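PDB 3QFW: ribulose-1,5-bisphosphate carboxylase/oxygenase large subunit from Rhodopseudomonas palustris, which is a Rubisco-like protein that probably acts on a sugar phosphate of sulfur salvage by Rubisco-type enolisation chemistry rather than fixing carbon dioxide. Local coordinates for the interface of chains A and B. Sequence-based numbering; all coordinates share one arbitrary frame. Chains: chain A/B, Ribulose-1,5-bisphosphate carboxylase/oxygenase large subunit.

The interface of chains A and B. Residues chain A 33, 74-75, 77, 82, 86; chain B 141, 168, 172, 174.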
ATOM      1  N   SER A  33       3.755  -8.856 -16.736  1.00 36.42           N
ATOM      2  CA  SER A  33       3.736  -8.310 -18.076  1.00 37.05           C
ATOM      3  C   SER A  33       2.320  -8.295 -18.623  1.00 37.24           C
ATOM      4  O   SER A  33       1.472  -7.502 -18.209  1.00 36.27           O
ATOM      5  CB  SER A  33       4.627  -9.147 -18.997  1.00 32.29           C
ATOM      6  OG  SER A  33       4.901  -8.427 -20.174  1.00 43.85           O
ATOM      7  N   ALA A  74       8.043   0.524 -21.497  1.00 35.30           N
ATOM      8  CA  ALA A  74       6.833   1.133 -22.018  1.00 34.39           C
ATOM      9  C   ALA A  74       5.623   0.798 -21.140  1.00 33.71           C
ATOM     10  O   ALA A  74       4.664   1.562 -21.082  1.00 35.49           O
ATOM     11  CB  ALA A  74       6.600   0.694 -23.443  1.00 40.53           C
ATOM     12  N   THR A  75       5.682  -0.339 -20.452  1.00 33.91           N
ATOM     13  CA  THR A  75       4.578  -0.767 -19.586  1.00 33.11           C
ATOM     14  C   THR A  75       4.560   0.000 -18.271  1.00 33.88           C
ATOM     15  O   THR A  75       3.537   0.053 -17.587  1.00 35.18           O
ATOM     16  CB  THR A  75       4.650  -2.272 -19.260  1.00 34.79           C
ATOM     17  OG1 THR A  75       5.785  -2.540 -18.422  1.00 35.99           O
ATOM     18  CG2 THR A  75       4.762  -3.082 -20.527  1.00 39.97           C
ATOM     19  N   PRO A  77       5.477   3.670 -17.050  1.00 36.02           N
ATOM     20  CA  PRO A  77       5.870   5.079 -17.111  1.00 30.30           C
ATOM     21  C   PRO A  77       6.515   5.499 -15.793  1.00 37.14           C
ATOM     22  O   PRO A  77       6.408   4.766 -14.809  1.00 34.66           O
ATOM     23  CB  PRO A  77       4.529   5.800 -17.291  1.00 37.21           C
ATOM     24  CG  PRO A  77       3.645   4.800 -17.953  1.00 36.96           C
ATOM     25  CD  PRO A  77       4.051   3.478 -17.365  1.00 37.52           C
ATOM     26  N   GLN A  82       2.176   3.228 -10.683  1.00 24.66           N
ATOM     27  CA  GLN A  82       2.213   2.347 -11.849  1.00 25.85           C
ATOM     28  C   GLN A  82       3.504   1.543 -11.962  1.00 26.51           C
ATOM     29  O   GLN A  82       3.497   0.402 -12.437  1.00 27.81           O
ATOM     30  CB  GLN A  82       1.975   3.148 -13.132  1.00 27.95           C
ATOM     31  CG  GLN A  82       2.060   2.329 -14.430  1.00 30.80           C
ATOM     32  CD  GLN A  82       1.021   1.216 -14.523  1.00 30.31           C
ATOM     33  OE1 GLN A  82       0.172   1.065 -13.646  1.00 28.68           O
ATOM     34  NE2 GLN A  82       1.101   0.419 -15.585  1.00 29.33           N
ATOM     35  N   MET A  86       3.634  -2.484 -12.011  1.00 30.05           N
ATOM     36  CA  MET A  86       4.291  -3.377 -12.959  1.00 30.05           C
ATOM     37  C   MET A  86       5.401  -4.216 -12.311  1.00 29.95           C
ATOM     38  O   MET A  86       5.677  -5.333 -12.755  1.00 31.58           O
ATOM     39  CB  MET A  86       4.818  -2.607 -14.185  1.00 30.95           C
ATOM     40  CG  MET A  86       3.721  -2.104 -15.151  1.00 29.16           C
ATOM     41  SD  MET A  86       2.249  -3.185 -15.393  1.00 26.63           S
ATOM     42  CE  MET A  86       1.027  -2.178 -14.612  1.00 30.20           C
TER
ATOM     43  N   GLN B 141      -1.759  -5.628 -22.749  1.00 35.79           N
ATOM     44  CA  GLN B 141      -1.569  -4.174 -22.667  1.00 36.72           C
ATOM     45  C   GLN B 141      -0.650  -3.539 -23.734  1.00 39.96           C
ATOM     46  O   GLN B 141      -0.483  -2.324 -23.763  1.00 44.94           O
ATOM     47  CB  GLN B 141      -1.090  -3.757 -21.264  1.00 37.58           C
ATOM     48  CG  GLN B 141       0.152  -4.473 -20.758  1.00 40.43           C
ATOM     49  CD  GLN B 141       0.834  -3.735 -19.607  1.00 41.15           C
ATOM     50  OE1 GLN B 141       1.024  -4.289 -18.521  1.00 43.67           O
ATOM     51  NE2 GLN B 141       1.215  -2.483 -19.845  1.00 36.72           N
ATOM     52  N   GLY B 168      -3.025  -3.747 -15.357  1.00 33.52           N
ATOM     53  CA  GLY B 168      -1.748  -3.191 -15.758  1.00 32.92           C
ATOM     54  C   GLY B 168      -1.874  -2.019 -16.705  1.00 31.93           C
ATOM     55  O   GLY B 168      -0.917  -1.271 -16.922  1.00 33.07           O
ATOM     56  N   GLN B 172      -0.132   4.550 -20.339  1.00 39.59           N
ATOM     57  CA  GLN B 172       1.056   4.357 -21.165  1.00 38.73           C
ATOM     58  C   GLN B 172       0.895   4.970 -22.554  1.00 39.17           C
ATOM     59  O   GLN B 172      -0.202   5.007 -23.095  1.00 40.34           O
ATOM     60  CB  GLN B 172       1.389   2.870 -21.282  1.00 39.41           C
ATOM     61  CG  GLN B 172       1.688   2.191 -19.951  1.00 35.67           C
ATOM     62  CD  GLN B 172       0.478   1.463 -19.380  1.00 37.26           C
ATOM     63  OE1 GLN B 172      -0.649   1.941 -19.471  1.00 33.81           O
ATOM     64  NE2 GLN B 172       0.711   0.289 -18.807  1.00 37.15           N
ATOM     65  N   PHE B 174       1.567   3.766 -25.177  1.00 39.18           N
ATOM     66  CA  PHE B 174       0.884   2.643 -25.808  1.00 43.30           C
ATOM     67  C   PHE B 174      -0.574   2.905 -26.148  1.00 41.56           C
ATOM     68  O   PHE B 174      -1.059   2.579 -27.235  1.00 40.17           O
ATOM     69  CB  PHE B 174       0.846   1.493 -24.805  1.00 49.29           C
ATOM     70  CG  PHE B 174       2.071   0.658 -24.792  1.00 40.83           C
ATOM     71  CD1 PHE B 174       2.784   0.435 -25.952  1.00 49.92           C
ATOM     72  CD2 PHE B 174       2.499   0.075 -23.617  1.00 43.12           C
ATOM     73  CE1 PHE B 174       3.915  -0.348 -25.939  1.00 50.04           C
ATOM     74  CE2 PHE B 174       3.620  -0.708 -23.592  1.00 43.75           C
ATOM     75  CZ  PHE B 174       4.332  -0.923 -24.755  1.00 50.42           C
TER
HETATM   76  O   HOH W   1      -0.335  -6.429 -16.518  1.00 40.57           O
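A:Gln82 and B:Gln172 bring their carboxamide nitrogens side by side, both donating to the same two backbone carbonyls, in a patch of the two-fold Rubisco-family dimer, where the N-terminal part of one subunit packs on the catalytic region of the other; in this family the dimer interface typically frames the active site.

Four hydrogen bonds form a closed, flattened diamond, a worked example of two amides cross-linking two backbone carbonyls. NE2 of B:Gln172 donates across the interface to the carbonyl O of A:Thr75 (3.1 Å) and within its own chain to B:Gly168 O (2.9 Å). A:Gln82 mirrors this, its NE2 reaching B:Gly168 O at 3.0 Å and A:Thr75 O at 3.2 Å. A:Gln82 meets the A:Thr75 carbonyl almost head-on, and that oxygen lies close to the plane of the A:Gln82 amide, whereas B:Gln172 comes in tilted out of the carbonyl plane. The amides stand 76° apart. The bend of B:Gln172 at chi2 (97°) turns its amide toward this diamond. An alanine in its place would probably leave each carbonyl with one donor fewer and open a gap beside A:Pro77.

A water bridges the carbonyl O of A:Ser33 (2.7 Å) and, more loosely, OE1 of B:Gln141 (3.2 Å). The same OE1 also comes near SD, the thioether sulfur of A:Met86, the two side chains meeting tip to tip.

Apolar packing flanks the polar core. A:Pro77 CD lies 3.7 Å from B:Gln172 CG. A:Thr75 CG2 contacts B:Phe174 CE2 at 4.0 Å, the side chains running alongside each other. The methyl CB of A:Ala74 sits above one face of B:Phe174, just outside the ring rim by CZ and CE2, though the modelled closeness is doubtful.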